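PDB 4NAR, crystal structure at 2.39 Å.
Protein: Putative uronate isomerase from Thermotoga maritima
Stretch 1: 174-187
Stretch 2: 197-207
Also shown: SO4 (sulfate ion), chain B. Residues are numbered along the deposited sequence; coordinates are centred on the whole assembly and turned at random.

Stretch 1, residues 174-187: EVVDTFHWAAVLMG
Stretch 2 (197-207) NPARKIINRAS

Two helices, 174-186 and 198-207, pack nearly antiparallel: their N-to-C directions differ by 156° and their axes approach to 8.4 Å. The register is set where Phe 179 CA lies 4.6 Å from Ala 199 CA, a close approach to which Ala 199 brings only a CB; Ala 182 CA and Pro 198 CA stand 6.1 Å apart. No hydrogen bond crosses, so apolar packing carries the contact, burying 453 Å² with both sides summed.

Ile 202 is the knob. Its CA-to-CB bond points toward the first helix, and chi1 m with chi2 t extends the chain into a hole formed by Val 175, Thr 178, Phe 179 and Ala 182. Its CD1 reaches 3.7 Å from Thr 178 CG2, from Phe 179 CA and from Ala 182 CB, while Ile 202 CG2 sits 4.2 Å from Val 175 CG2. Val 175 is p, and Thr 178, at m, places OG1 3.0 Å from Glu 174 O in a hydrogen bond, satisfying its hydroxyl within its own helix and leaving the methyl to meet Ile 202.

Phe 179 takes chi1 88° (p) and chi2 72°. This carries its ring alongside Ala 199, Phe 179 CD1 to Ala 199 CB 3.7 Å, in an oblique approach; Phe 179 CD2 lies 4.4 Å from CG1 of Ile 203, which is also m,t. Ala 183 CB adds a 4.2 Å contact to Ala 199 CB.

Toward the end of the first helix, Ala 182 CB meets Pro 198 CB at 4.0 Å. In Met 186, a selenomethionine, t,t extends the chain toward the start of the second helix, and chi3 m turns Met 186 CE to 3.8 Å from Pro 198 CD. Asn 197, chi1 p, caps that helix: its OD1 accepts from Arg 200 N at 3.0 Å. Gly 187 is the first residue after the first helix to leave helical phi/psi; at phi 94° and psi 143° a CB would jam against the preceding carbonyl O, which calls for glycine.

The CA-to-CB bond of His 180 (m) points away, and His 180 NE2 donates to sulfate O1 at 2.8 Å.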

# COMPACT_ATOMS: atom_id res chain seq x y z
N GLU A 174 -7.29 2.13 14.60
CA GLU A 174 -8.74 2.21 14.51
C GLU A 174 -9.20 2.59 13.11
O GLU A 174 -10.00 1.86 12.51
CB GLU A 174 -9.34 3.16 15.54
CG GLU A 174 -8.92 2.89 16.97
CD GLU A 174 -7.67 3.69 17.35
OE1 GLU A 174 -6.74 3.83 16.49
OE2 GLU A 174 -7.62 4.18 18.51
N VAL A 175 -8.69 3.71 12.59
CA VAL A 175 -9.15 4.17 11.29
C VAL A 175 -8.71 3.22 10.17
O VAL A 175 -9.43 3.02 9.18
CB VAL A 175 -8.70 5.64 11.02
CG1 VAL A 175 -7.15 5.75 11.01
CG2 VAL A 175 -9.33 6.18 9.73
N VAL A 176 -7.53 2.61 10.33
CA VAL A 176 -7.00 1.70 9.32
C VAL A 176 -7.78 0.37 9.28
O VAL A 176 -8.06 -0.17 8.19
CB VAL A 176 -5.47 1.50 9.51
CG1 VAL A 176 -4.93 0.35 8.63
CG2 VAL A 176 -4.71 2.85 9.25
N ASP A 177 -8.14 -0.14 10.45
CA ASP A 177 -9.00 -1.33 10.53
C ASP A 177 -10.30 -1.08 9.78
O ASP A 177 -10.77 -1.93 8.99
CB ASP A 177 -9.32 -1.68 11.99
CG ASP A 177 -8.18 -2.44 12.68
OD1 ASP A 177 -7.01 -2.40 12.21
OD2 ASP A 177 -8.46 -3.08 13.73
N THR A 178 -10.87 0.10 10.03
CA THR A 178 -12.15 0.52 9.48
C THR A 178 -12.12 0.58 7.96
O THR A 178 -13.03 0.06 7.31
CB THR A 178 -12.57 1.90 10.02
OG1 THR A 178 -12.79 1.81 11.43
CG2 THR A 178 -13.85 2.40 9.33
N PHE A 179 -11.10 1.21 7.38
CA PHE A 179 -11.10 1.29 5.92
C PHE A 179 -10.82 -0.07 5.27
O PHE A 179 -11.40 -0.40 4.24
CB PHE A 179 -10.24 2.44 5.36
CG PHE A 179 -8.79 2.10 5.12
CD1 PHE A 179 -8.39 1.27 4.07
CD2 PHE A 179 -7.80 2.70 5.90
CE1 PHE A 179 -7.05 0.99 3.84
CE2 PHE A 179 -6.45 2.43 5.67
CZ PHE A 179 -6.07 1.58 4.64
N HIS A 180 -9.93 -0.85 5.88
CA HIS A 180 -9.64 -2.18 5.36
C HIS A 180 -10.89 -3.06 5.36
O HIS A 180 -11.15 -3.78 4.39
CB HIS A 180 -8.51 -2.85 6.15
CG HIS A 180 -7.14 -2.45 5.70
ND1 HIS A 180 -6.64 -2.78 4.45
CD2 HIS A 180 -6.16 -1.75 6.32
CE1 HIS A 180 -5.41 -2.30 4.33
NE2 HIS A 180 -5.10 -1.67 5.45
N TRP A 181 -11.69 -2.98 6.42
CA TRP A 181 -12.90 -3.78 6.51
C TRP A 181 -13.97 -3.28 5.54
O TRP A 181 -14.66 -4.09 4.90
CB TRP A 181 -13.44 -3.79 7.94
CG TRP A 181 -14.54 -4.79 8.13
CD1 TRP A 181 -15.85 -4.53 8.44
CD2 TRP A 181 -14.44 -6.22 8.01
NE1 TRP A 181 -16.56 -5.70 8.52
CE2 TRP A 181 -15.72 -6.76 8.26
CE3 TRP A 181 -13.38 -7.10 7.73
CZ2 TRP A 181 -15.98 -8.14 8.23
CZ3 TRP A 181 -13.64 -8.48 7.69
CH2 TRP A 181 -14.93 -8.98 7.95
N ALA A 182 -14.13 -1.96 5.45
CA ALA A 182 -15.04 -1.34 4.49
C ALA A 182 -14.70 -1.84 3.08
O ALA A 182 -15.59 -2.22 2.31
CB ALA A 182 -14.94 0.19 4.55
N ALA A 183 -13.41 -1.84 2.77
CA ALA A 183 -12.93 -2.24 1.45
C ALA A 183 -13.23 -3.70 1.15
O ALA A 183 -13.68 -4.04 0.06
CB ALA A 183 -11.42 -1.97 1.31
N VAL A 184 -12.96 -4.57 2.11
CA VAL A 184 -13.11 -6.00 1.87
C VAL A 184 -14.59 -6.43 1.72
O VAL A 184 -14.89 -7.42 1.04
CB VAL A 184 -12.36 -6.86 2.91
CG1 VAL A 184 -13.23 -7.08 4.17
CG2 VAL A 184 -11.92 -8.21 2.28
N LEU A 185 -15.50 -5.67 2.32
CA LEU A 185 -16.93 -5.93 2.13
C LEU A 185 -17.32 -5.73 0.66
O LEU A 185 -18.06 -6.53 0.09
CB LEU A 185 -17.77 -5.04 3.04
CG LEU A 185 -17.70 -5.36 4.54
CD1 LEU A 185 -18.62 -4.42 5.32
CD2 LEU A 185 -18.06 -6.83 4.82
N MSE A 186 -16.82 -4.66 0.03
CA MSE A 186 -16.95 -4.52 -1.42
C MSE A 186 -16.13 -5.61 -2.12
O MSE A 186 -16.62 -6.28 -3.04
CB MSE A 186 -16.52 -3.12 -1.88
CG MSE A 186 -16.50 -2.96 -3.40
SE MSE A 186 -16.23 -1.12 -4.09
CE MSE A 186 -18.01 -0.40 -3.71
N GLY A 187 -14.88 -5.78 -1.70
CA GLY A 187 -14.07 -6.87 -2.21
C GLY A 187 -13.20 -6.48 -3.39
O GLY A 187 -13.60 -5.69 -4.24
N ASN A 197 -14.38 4.79 -3.94
CA ASN A 197 -14.77 3.56 -3.24
C ASN A 197 -14.84 3.84 -1.74
O ASN A 197 -14.44 4.93 -1.29
CB ASN A 197 -13.76 2.45 -3.54
CG ASN A 197 -12.34 2.87 -3.23
OD1 ASN A 197 -11.97 3.06 -2.06
ND2 ASN A 197 -11.54 3.04 -4.29
N PRO A 198 -15.34 2.88 -0.93
CA PRO A 198 -15.54 3.21 0.49
C PRO A 198 -14.28 3.65 1.26
O PRO A 198 -14.35 4.61 2.03
CB PRO A 198 -16.08 1.91 1.10
CG PRO A 198 -16.72 1.20 -0.06
CD PRO A 198 -15.89 1.54 -1.26
N ALA A 199 -13.16 2.93 1.07
CA ALA A 199 -11.91 3.24 1.79
C ALA A 199 -11.41 4.63 1.43
O ALA A 199 -10.93 5.38 2.28
CB ALA A 199 -10.84 2.20 1.48
N ARG A 200 -11.51 4.97 0.15
CA ARG A 200 -11.12 6.27 -0.35
C ARG A 200 -12.04 7.37 0.28
O ARG A 200 -11.57 8.44 0.69
CB ARG A 200 -11.18 6.22 -1.88
CG ARG A 200 -10.06 6.90 -2.64
CD ARG A 200 -8.67 6.23 -2.52
NE ARG A 200 -7.70 7.27 -2.20
CZ ARG A 200 -6.37 7.21 -2.35
NH1 ARG A 200 -5.75 6.13 -2.83
NH2 ARG A 200 -5.66 8.27 -1.98
N LYS A 201 -13.33 7.09 0.43
CA LYS A 201 -14.23 8.01 1.15
C LYS A 201 -13.84 8.23 2.62
O LYS A 201 -13.83 9.37 3.10
CB LYS A 201 -15.68 7.52 1.11
CG LYS A 201 -16.38 7.74 -0.23
CD LYS A 201 -17.76 7.07 -0.23
CE LYS A 201 -18.58 7.49 -1.44
NZ LYS A 201 -17.96 6.96 -2.68
N ILE A 202 -13.54 7.13 3.31
CA ILE A 202 -13.10 7.18 4.71
C ILE A 202 -11.79 7.97 4.85
O ILE A 202 -11.64 8.83 5.73
CB ILE A 202 -12.88 5.75 5.28
CG1 ILE A 202 -14.22 5.02 5.41
CG2 ILE A 202 -12.18 5.80 6.63
CD1 ILE A 202 -14.06 3.55 5.79
N ILE A 203 -10.85 7.65 3.97
CA ILE A 203 -9.54 8.29 3.97
C ILE A 203 -9.65 9.79 3.76
O ILE A 203 -9.00 10.57 4.48
CB ILE A 203 -8.61 7.66 2.89
CG1 ILE A 203 -8.10 6.30 3.37
CG2 ILE A 203 -7.44 8.59 2.54
CD1 ILE A 203 -7.33 5.53 2.30
N ASN A 204 -10.47 10.20 2.79
CA ASN A 204 -10.64 11.61 2.48
C ASN A 204 -11.34 12.35 3.61
O ASN A 204 -10.97 13.47 3.97
CB ASN A 204 -11.43 11.81 1.19
CG ASN A 204 -10.66 11.35 -0.06
OD1 ASN A 204 -9.45 11.01 0.01
ND2 ASN A 204 -11.35 11.37 -1.21
N ARG A 205 -12.36 11.71 4.19
CA ARG A 205 -13.13 12.33 5.26
C ARG A 205 -12.25 12.59 6.47
O ARG A 205 -12.25 13.69 7.03
CB ARG A 205 -14.35 11.47 5.63
CG ARG A 205 -15.14 11.95 6.85
CD ARG A 205 -15.68 13.36 6.68
NE ARG A 205 -16.49 13.79 7.83
CZ ARG A 205 -16.15 14.76 8.68
NH1 ARG A 205 -15.00 15.43 8.49
NH2 ARG A 205 -16.94 15.08 9.70
N ALA A 206 -11.46 11.60 6.85
CA ALA A 206 -10.55 11.73 7.99
C ALA A 206 -9.43 12.76 7.74
O ALA A 206 -9.05 13.53 8.64
CB ALA A 206 -9.98 10.39 8.32
N SER A 207 -8.91 12.78 6.52
CA SER A 207 -7.79 13.65 6.18
C SER A 207 -8.17 15.12 6.26
O SER A 207 -7.32 15.97 6.51
CB SER A 207 -7.25 13.34 4.79
OG SER A 207 -6.84 11.99 4.73
S SO4 B . -1.29 -1.66 6.09
O1 SO4 B . -2.42 -0.81 5.69
O2 SO4 B . -0.12 -0.81 6.36
O3 SO4 B . -1.66 -2.43 7.29
O4 SO4 B . -0.97 -2.60 5.00